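Local atomic coordinates of gamma-glutamyltranspeptidase (Streptomyces lincolnensis, PDB entry 6J3A), a protein that belongs to the gamma-glutamyltranspeptidase family of Ntn hydrolases and, as an LmbA-like homologue, probably acts on gamma-glutamyl or related groups. Residues G43-H48 against D113-L118; L328-S333 against G358-R363; R478-L483 against P544-P549. All blocks are in the same frame, centred on the assembly; numbering follows the deposited sequence.

Contact 1: residues G43-H48 against D113-L118; sequences GAFVLH and DAWMLL
F45 and W115 each leave their own helix with CG beside the backbone N and anti to the carbonyl carbon (chi1 -77° and -67°), and the two side chains then run past each other in opposite directions. F45 turns an edge to the face of W115 in an offset edge-to-face pair, the F45 ring centroid 5.7 Å from that of the W115 five-membered ring. One residue before F45, the A44 methyl rests over the indole, with CB 3.7 Å from the centroid of the W115 six-membered ring, a CH-pi contact. M116, bent at chi2 and chi3, brings CE to 3.9 Å from F45 CZ. At the indole edge, W115 NE1 donates in plane to a water 2.9 Å away, which also bonds H48 NE2 at 2.7 Å. A leucine in place of W115 would probably leave the edge of F45 without its aromatic partner and the water without its indole donor. The axes of the two segments approach to 11.8 Å and run nearly antiparallel. Around this buried pair of helices, F45 meets W192 edge-to-face and touches A134 of helix 127-140, V46 packs on helix 20-31, and M116 lies against helix 205-217.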
loop_
_atom_site.group_PDB
_atom_site.type_symbol
_atom_site.label_atom_id
_atom_site.label_comp_id
_atom_site.label_asym_id
_atom_site.label_seq_id
_atom_site.Cartn_x
_atom_site.Cartn_y
_atom_site.Cartn_z
ATOM N N GLY A 43 6.736 4.684 15.037
ATOM C CA GLY A 43 5.375 4.578 14.521
ATOM C C GLY A 43 4.309 4.938 15.541
ATOM O O GLY A 43 3.312 5.564 15.201
ATOM N N ALA A 44 4.531 4.552 16.795
ATOM C CA ALA A 44 3.555 4.763 17.868
ATOM C C ALA A 44 3.342 6.230 18.175
ATOM O O ALA A 44 2.218 6.661 18.396
ATOM C CB ALA A 44 3.991 4.039 19.125
ATOM N N PHE A 45 4.432 6.986 18.197
ATOM C CA PHE A 45 4.364 8.423 18.424
ATOM C C PHE A 45 3.816 9.163 17.199
ATOM O O PHE A 45 3.186 10.205 17.331
ATOM C CB PHE A 45 5.726 8.966 18.871
ATOM C CG PHE A 45 6.044 8.663 20.312
ATOM C CD1 PHE A 45 6.480 7.405 20.689
ATOM C CD2 PHE A 45 5.877 9.634 21.301
ATOM C CE1 PHE A 45 6.759 7.117 22.021
ATOM C CE2 PHE A 45 6.164 9.355 22.632
ATOM C CZ PHE A 45 6.603 8.092 22.997
ATOM N N VAL A 46 4.053 8.634 16.010
ATOM C CA VAL A 46 3.381 9.148 14.823
ATOM C C VAL A 46 1.865 8.919 14.949
ATOM O O VAL A 46 1.081 9.829 14.682
ATOM C CB VAL A 46 3.974 8.547 13.528
ATOM C CG1 VAL A 46 3.105 8.858 12.314
ATOM C CG2 VAL A 46 5.385 9.087 13.312
ATOM N N LEU A 47 1.463 7.731 15.390
ATOM C CA LEU A 47 0.039 7.433 15.594
ATOM C C LEU A 47 -0.679 8.401 16.530
ATOM O O LEU A 47 -1.852 8.723 16.301
ATOM C CB LEU A 47 -0.154 6.008 16.111
ATOM C CG LEU A 47 0.026 4.884 15.096
ATOM C CD1 LEU A 47 0.071 3.550 15.817
ATOM C CD2 LEU A 47 -1.096 4.886 14.072
ATOM N N HIS A 48 0.012 8.855 17.579
ATOM C CA HIS A 48 -0.559 9.873 18.478
ATOM C C HIS A 48 -1.008 11.068 17.644
ATOM O O HIS A 48 -2.125 11.572 17.791
ATOM C CB HIS A 48 0.462 10.388 19.497
ATOM C CG HIS A 48 0.984 9.343 20.422
ATOM N ND1 HIS A 48 2.232 9.427 21.004
ATOM C CD2 HIS A 48 0.431 8.193 20.871
ATOM C CE1 HIS A 48 2.430 8.363 21.762
ATOM N NE2 HIS A 48 1.352 7.599 21.700
ATOM N N ASP A 113 5.733 5.091 29.303
ATOM C CA ASP A 113 6.769 4.308 29.985
ATOM C C ASP A 113 7.033 2.976 29.274
ATOM O O ASP A 113 8.180 2.535 29.184
ATOM C CB ASP A 113 6.415 4.053 31.449
ATOM C CG ASP A 113 7.627 3.638 32.269
ATOM O OD1 ASP A 113 8.525 4.490 32.485
ATOM O OD2 ASP A 113 7.701 2.454 32.684
ATOM N N ALA A 114 5.966 2.359 28.768
ATOM C CA ALA A 114 6.063 1.130 27.996
ATOM C C ALA A 114 6.941 1.272 26.759
ATOM O O ALA A 114 7.810 0.442 26.531
ATOM C CB ALA A 114 4.678 0.642 27.602
ATOM N N TRP A 115 6.720 2.318 25.969
ATOM C CA TRP A 115 7.542 2.563 24.774
ATOM C C TRP A 115 8.986 2.912 25.141
ATOM O O TRP A 115 9.916 2.604 24.388
ATOM C CB TRP A 115 6.942 3.683 23.911
ATOM C CG TRP A 115 5.629 3.333 23.267
ATOM C CD1 TRP A 115 4.431 3.980 23.428
ATOM C CD2 TRP A 115 5.381 2.256 22.357
ATOM N NE1 TRP A 115 3.453 3.370 22.672
ATOM C CE2 TRP A 115 4.010 2.308 22.009
ATOM C CE3 TRP A 115 6.184 1.254 21.799
ATOM C CZ2 TRP A 115 3.430 1.402 21.131
ATOM C CZ3 TRP A 115 5.603 0.351 20.920
ATOM C CH2 TRP A 115 4.236 0.430 20.597
ATOM N N MET A 116 9.166 3.562 26.288
ATOM C CA MET A 116 10.497 3.889 26.777
ATOM C C MET A 116 11.216 2.622 27.183
ATOM O O MET A 116 12.399 2.479 26.916
ATOM C CB MET A 116 10.440 4.848 27.974
ATOM C CG MET A 116 10.095 6.293 27.653
ATOM S SD MET A 116 10.952 7.000 26.236
ATOM C CE MET A 116 9.722 6.713 24.966
ATOM N N LEU A 117 10.499 1.713 27.841
ATOM C CA LEU A 117 11.083 0.431 28.237
ATOM C C LEU A 117 11.504 -0.369 27.017
ATOM O O LEU A 117 12.611 -0.908 26.972
ATOM C CB LEU A 117 10.115 -0.415 29.077
ATOM C CG LEU A 117 10.363 -0.531 30.585
ATOM C CD1 LEU A 117 9.447 -1.599 31.154
ATOM C CD2 LEU A 117 11.797 -0.869 30.966
ATOM N N LEU A 118 10.607 -0.442 26.037
ATOM C CA LEU A 118 10.890 -1.136 24.787
ATOM C C LEU A 118 12.154 -0.595 24.128
ATOM O O LEU A 118 13.076 -1.345 23.823
ATOM C CB LEU A 118 9.703 -1.033 23.832
ATOM C CG LEU A 118 9.759 -2.002 22.642
ATOM C CD1 LEU A 118 9.615 -3.462 23.055
ATOM C CD2 LEU A 118 8.673 -1.653 21.645
HETATM O O HOH W 1 1.121 5.102 22.636
#

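Contact 2: residues L328-S333 against G358-R363; sequences LDELLS and GGRTAR
The carbonyl oxygen of E330, whose carboxylate reaches across to R360, is gripped by two donors from one residue: S333 OG at 2.8 Å and S333 N at 3.2 Å. S333 is the N-cap of helix 334-341 and so joins that helix to the end of helix 328-331. Between them L332 leaves helical geometry, and S333 OG also caps the backbone N of Y336. N337 ND2 ties the same junction by bonding the carbonyl oxygens of L331 and S333.

At the surface, E330 and R360 form a salt bridge. E330 extends beyond CG, whereas R360 bends at chi3 (-143°), and the two side chains cross at about a right angle. Each carboxylate oxygen takes one guanidinium nitrogen: R360 NH2 bonds E330 OE2 at 3.3 Å, and R360 NH1 gives E330 OE1 a straight but weak bond of 3.5 Å. The pairing is not flat, since the two planes are 36° apart and NH2 meets OE2 from above the carboxylate plane. With both residues partly or fully exposed, solvent probably moderates the attraction. R360 also touches W319 of helix 299-319 and P327, while E330 and L331 both lean on P357, just ahead of the loop 358-363. The loop comes close to the acid at G358, which has positive phi (69°); E330 OE2 lies 3.0 Å from G358 CA, so close that a beta carbon on this residue would collide with it.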
loop_
_atom_site.group_PDB
_atom_site.type_symbol
_atom_site.label_atom_id
_atom_site.label_comp_id
_atom_site.label_asym_id
_atom_site.label_seq_id
_atom_site.Cartn_x
_atom_site.Cartn_y
_atom_site.Cartn_z
ATOM N N LEU A 328 -7.470 -19.213 34.616
ATOM C CA LEU A 328 -7.226 -19.294 33.179
ATOM C C LEU A 328 -6.950 -20.725 32.700
ATOM O O LEU A 328 -7.552 -21.181 31.728
ATOM C CB LEU A 328 -6.060 -18.375 32.810
ATOM C CG LEU A 328 -5.761 -18.177 31.327
ATOM C CD1 LEU A 328 -6.929 -17.524 30.611
ATOM C CD2 LEU A 328 -4.496 -17.351 31.168
ATOM N N ASP A 329 -6.035 -21.407 33.386
ATOM C CA ASP A 329 -5.689 -22.814 33.099
ATOM C C ASP A 329 -6.930 -23.676 32.961
ATOM O O ASP A 329 -7.055 -24.444 32.015
ATOM C CB ASP A 329 -4.823 -23.409 34.206
ATOM C CG ASP A 329 -3.510 -22.678 34.387
ATOM O OD1 ASP A 329 -3.035 -22.016 33.435
ATOM O OD2 ASP A 329 -2.956 -22.767 35.502
ATOM N N GLU A 330 -7.844 -23.529 33.913
ATOM C CA GLU A 330 -9.103 -24.274 33.920
ATOM C C GLU A 330 -10.036 -23.883 32.769
ATOM O O GLU A 330 -10.653 -24.748 32.149
ATOM C CB GLU A 330 -9.786 -24.135 35.294
ATOM C CG GLU A 330 -9.044 -24.916 36.380
ATOM C CD GLU A 330 -9.305 -24.430 37.793
ATOM O OE1 GLU A 330 -8.360 -23.919 38.423
ATOM O OE2 GLU A 330 -10.438 -24.564 38.282
ATOM N N LEU A 331 -10.101 -22.587 32.480
ATOM C CA LEU A 331 -10.882 -22.052 31.360
ATOM C C LEU A 331 -10.400 -22.524 29.978
ATOM O O LEU A 331 -11.198 -22.621 29.045
ATOM C CB LEU A 331 -10.888 -20.523 31.431
ATOM C CG LEU A 331 -11.735 -19.949 32.579
ATOM C CD1 LEU A 331 -11.307 -18.523 32.903
ATOM C CD2 LEU A 331 -13.225 -19.994 32.268
ATOM N N LEU A 332 -9.106 -22.822 29.863
ATOM C CA LEU A 332 -8.515 -23.427 28.655
ATOM C C LEU A 332 -8.239 -24.941 28.739
ATOM O O LEU A 332 -7.634 -25.514 27.830
ATOM C CB LEU A 332 -7.202 -22.722 28.324
ATOM C CG LEU A 332 -7.267 -21.200 28.234
ATOM C CD1 LEU A 332 -5.857 -20.656 28.044
ATOM C CD2 LEU A 332 -8.213 -20.741 27.124
ATOM N N SER A 333 -8.675 -25.597 29.809
ATOM C CA SER A 333 -8.485 -27.038 29.936
ATOM C C SER A 333 -9.467 -27.749 29.016
ATOM O O SER A 333 -10.549 -27.230 28.709
ATOM C CB SER A 333 -8.679 -27.504 31.378
ATOM O OG SER A 333 -10.043 -27.438 31.756
ATOM N N GLY A 358 -13.537 -25.093 37.591
ATOM C CA GLY A 358 -13.173 -25.720 38.866
ATOM C C GLY A 358 -14.294 -25.794 39.880
ATOM O O GLY A 358 -14.039 -25.850 41.086
ATOM N N GLY A 359 -15.532 -25.782 39.390
ATOM C CA GLY A 359 -16.714 -25.710 40.245
ATOM C C GLY A 359 -17.071 -24.333 40.810
ATOM O O GLY A 359 -18.101 -24.202 41.479
ATOM N N ARG A 360 -16.251 -23.309 40.542
ATOM C CA ARG A 360 -16.488 -21.960 41.073
ATOM C C ARG A 360 -17.779 -21.372 40.506
ATOM O O ARG A 360 -18.078 -21.557 39.327
ATOM C CB ARG A 360 -15.308 -21.032 40.774
ATOM C CG ARG A 360 -14.091 -21.273 41.653
ATOM C CD ARG A 360 -13.037 -20.171 41.490
ATOM N NE ARG A 360 -11.676 -20.709 41.559
ATOM C CZ ARG A 360 -11.122 -21.512 40.644
ATOM N NH1 ARG A 360 -9.881 -21.948 40.812
ATOM N NH2 ARG A 360 -11.796 -21.898 39.560
ATOM N N THR A 361 -18.548 -20.700 41.362
ATOM C CA THR A 361 -19.807 -20.075 40.964
ATOM C C THR A 361 -19.489 -18.704 40.391
ATOM O O THR A 361 -18.733 -17.929 40.990
ATOM C CB THR A 361 -20.777 -19.896 42.148
ATOM O OG1 THR A 361 -20.861 -21.115 42.898
ATOM C CG2 THR A 361 -22.182 -19.506 41.651
ATOM N N ALA A 362 -20.084 -18.415 39.237
ATOM C CA ALA A 362 -19.872 -17.165 38.529
ATOM C C ALA A 362 -20.634 -16.031 39.211
ATOM O O ALA A 362 -21.853 -16.127 39.412
ATOM C CB ALA A 362 -20.332 -17.311 37.089
ATOM N N ARG A 363 -19.910 -14.974 39.575
ATOM C CA ARG A 363 -20.527 -13.769 40.125
ATOM C C ARG A 363 -20.387 -12.613 39.146
ATOM O O ARG A 363 -19.278 -12.219 38.764
ATOM C CB ARG A 363 -19.960 -13.376 41.493
ATOM C CG ARG A 363 -21.047 -12.820 42.421
ATOM C CD ARG A 363 -20.630 -11.602 43.227
ATOM N NE ARG A 363 -19.758 -11.960 44.343
ATOM C CZ ARG A 363 -19.411 -11.138 45.333
ATOM N NH1 ARG A 363 -18.606 -11.585 46.297
ATOM N NH2 ARG A 363 -19.862 -9.878 45.377
#

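Contact 3: residues R478-L483 against P544-P549; sequences RPRTTL and PGSFYP
R480 sends its side chain from CB toward S546 across the contact. CG stands opposite the backbone N about the first bond (chi1 -161°); bends at chi2 and chi3 then carry the chain through CD and NE, so that one guanidinium edge is turned to the loop 544-549. There NH1 makes a salt bridge with E317 OE1 of helix 299-319 and donates to a water 3.2 Å away, which lies 2.8 Å from P544 O and probably donates to it. NH2 lies 2.9 Å from S546 OG, an oxygen near the guanidinium plane. A second water takes a bond from R480 NH2 (2.9 Å), gives one to R480 O (2.6 Å) and bonds S546 OG (2.6 Å). E317 probably offsets the buried charge of R480, to which R316 NH1, close to NH2, adds a second positive group. Beside this polar cluster T482 presents CG2 to the serine, 3.4 Å from S546 OG, while T482 OG1 lies 4.2 Å from F547 CZ. D504 in turn bonds S546 N. L483 touches T421, which follows the unmodelled residues 384-420 and, as in relatives, probably begins the small subunit. In gamma-glutamyltranspeptidases the equivalent loop, ahead of a strand of the core, lines the gamma-glutamyl pocket, and 478-483 is probably its counterpart here.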
loop_
_atom_site.group_PDB
_atom_site.type_symbol
_atom_site.label_atom_id
_atom_site.label_comp_id
_atom_site.label_asym_id
_atom_site.label_seq_id
_atom_site.Cartn_x
_atom_site.Cartn_y
_atom_site.Cartn_z
ATOM N N ARG A 478 -5.156 -2.761 37.212
ATOM C CA ARG A 478 -5.521 -2.395 35.846
ATOM C C ARG A 478 -6.997 -2.611 35.637
ATOM O O ARG A 478 -7.552 -3.583 36.133
ATOM C CB ARG A 478 -4.826 -3.240 34.786
ATOM C CG ARG A 478 -3.313 -3.154 34.763
ATOM C CD ARG A 478 -2.736 -4.330 35.505
ATOM N NE ARG A 478 -1.668 -4.997 34.791
ATOM C CZ ARG A 478 -1.316 -6.272 34.965
ATOM N NH1 ARG A 478 -0.322 -6.768 34.252
ATOM N NH2 ARG A 478 -1.944 -7.071 35.824
ATOM N N PRO A 479 -7.633 -1.729 34.863
ATOM C CA PRO A 479 -8.961 -2.100 34.414
ATOM C C PRO A 479 -8.866 -3.235 33.397
ATOM O O PRO A 479 -7.804 -3.476 32.790
ATOM C CB PRO A 479 -9.471 -0.825 33.744
ATOM C CG PRO A 479 -8.242 -0.151 33.253
ATOM C CD PRO A 479 -7.155 -0.490 34.225
ATOM N N ARG A 480 -9.983 -3.916 33.219
ATOM C CA ARG A 480 -10.071 -4.979 32.244
ATOM C C ARG A 480 -10.108 -4.366 30.847
ATOM O O ARG A 480 -11.143 -3.875 30.403
ATOM C CB ARG A 480 -11.304 -5.824 32.517
ATOM C CG ARG A 480 -11.268 -7.187 31.872
ATOM C CD ARG A 480 -12.302 -7.267 30.785
ATOM N NE ARG A 480 -13.647 -7.402 31.333
ATOM C CZ ARG A 480 -14.761 -6.920 30.779
ATOM N NH1 ARG A 480 -15.924 -7.136 31.387
ATOM N NH2 ARG A 480 -14.734 -6.208 29.643
ATOM N N THR A 481 -8.969 -4.411 30.158
ATOM C CA THR A 481 -8.738 -3.587 28.958
ATOM C C THR A 481 -9.047 -4.352 27.665
ATOM O O THR A 481 -8.769 -5.557 27.571
ATOM C CB THR A 481 -7.302 -3.001 28.964
ATOM O OG1 THR A 481 -7.176 -2.001 27.950
ATOM C CG2 THR A 481 -6.225 -4.061 28.774
ATOM N N THR A 482 -9.642 -3.658 26.687
ATOM C CA THR A 482 -9.987 -4.278 25.388
ATOM C C THR A 482 -8.781 -4.500 24.458
ATOM O O THR A 482 -8.863 -5.275 23.507
ATOM C CB THR A 482 -11.049 -3.473 24.618
ATOM O OG1 THR A 482 -10.703 -2.083 24.626
ATOM C CG2 THR A 482 -12.415 -3.679 25.245
ATOM N N LEU A 483 -7.672 -3.831 24.765
ATOM C CA LEU A 483 -6.473 -3.820 23.933
ATOM C C LEU A 483 -5.800 -5.182 23.954
ATOM O O LEU A 483 -5.405 -5.665 25.013
ATOM C CB LEU A 483 -5.502 -2.753 24.439
ATOM C CG LEU A 483 -6.125 -1.373 24.732
ATOM C CD1 LEU A 483 -5.021 -0.367 25.020
ATOM C CD2 LEU A 483 -7.070 -0.891 23.624
ATOM N N PRO A 544 -22.250 -7.737 27.820
ATOM C CA PRO A 544 -22.103 -6.330 28.235
ATOM C C PRO A 544 -20.843 -5.670 27.674
ATOM O O PRO A 544 -19.730 -6.178 27.882
ATOM C CB PRO A 544 -22.021 -6.412 29.763
ATOM C CG PRO A 544 -21.631 -7.810 30.056
ATOM C CD PRO A 544 -22.230 -8.650 28.974
ATOM N N GLY A 545 -21.030 -4.549 26.975
ATOM C CA GLY A 545 -19.926 -3.833 26.351
ATOM C C GLY A 545 -18.962 -3.263 27.378
ATOM O O GLY A 545 -19.356 -2.972 28.511
ATOM N N SER A 546 -17.703 -3.118 26.975
ATOM C CA SER A 546 -16.660 -2.529 27.821
ATOM C C SER A 546 -16.791 -1.004 28.053
ATOM O O SER A 546 -16.240 -0.489 29.034
ATOM C CB SER A 546 -15.275 -2.855 27.248
ATOM O OG SER A 546 -14.942 -4.214 27.500
ATOM N N PHE A 547 -17.520 -0.312 27.167
ATOM C CA PHE A 547 -17.605 1.156 27.140
ATOM C C PHE A 547 -18.903 1.688 27.733
ATOM O O PHE A 547 -19.980 1.136 27.460
ATOM C CB PHE A 547 -17.493 1.658 25.692
ATOM C CG PHE A 547 -16.193 1.311 25.043
ATOM C CD1 PHE A 547 -15.054 2.069 25.304
ATOM C CD2 PHE A 547 -16.091 0.212 24.194
ATOM C CE1 PHE A 547 -13.841 1.750 24.712
ATOM C CE2 PHE A 547 -14.883 -0.115 23.605
ATOM C CZ PHE A 547 -13.751 0.647 23.869
ATOM N N TYR A 548 -18.784 2.764 28.523
ATOM C CA TYR A 548 -19.921 3.506 29.080
ATOM C C TYR A 548 -20.861 3.856 27.939
ATOM O O TYR A 548 -20.368 4.376 26.941
ATOM C CB TYR A 548 -19.411 4.801 29.716
ATOM C CG TYR A 548 -20.500 5.726 30.196
ATOM C CD1 TYR A 548 -21.025 5.594 31.475
ATOM C CD2 TYR A 548 -21.015 6.731 29.372
ATOM C CE1 TYR A 548 -22.038 6.422 31.924
ATOM C CE2 TYR A 548 -22.028 7.572 29.817
ATOM C CZ TYR A 548 -22.534 7.414 31.101
ATOM O OH TYR A 548 -23.528 8.230 31.592
ATOM N N PRO A 549 -22.178 3.609 28.033
ATOM C CA PRO A 549 -22.932 3.151 29.219
ATOM C C PRO A 549 -23.133 1.620 29.420
ATOM O O PRO A 549 -24.058 1.217 30.146
ATOM C CB PRO A 549 -24.306 3.807 28.980
ATOM C CG PRO A 549 -24.469 3.723 27.499
ATOM C CD PRO A 549 -23.086 3.883 26.904
HETATM O O HOH W 2 -18.189 -5.334 30.104
HETATM O O HOH W 3 -12.599 -4.720 28.471
#

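In the fold
The three contacts follow one another along the chain, each closing before the next opens, and all belong to its gamma-glutamyltranspeptidase part. Contacts 1 and 2 sit on opposite sides of the chain's centre, about 35 Å apart between centres: a buried helix pair and a surface bridge between a short helix and a loop. Contact 3 lies nearest the middle, with its centre about 22 Å from that of contact 1 and about 21 Å from that of contact 2. No two of them touch. Helix 299-319 joins contacts 2 and 3, meeting R360 of one and P544 and S546 of the other. Contact 3 thus ties loops close to the core and probably to the substrate pocket, while contacts 1 and 2 are structural packing away from it.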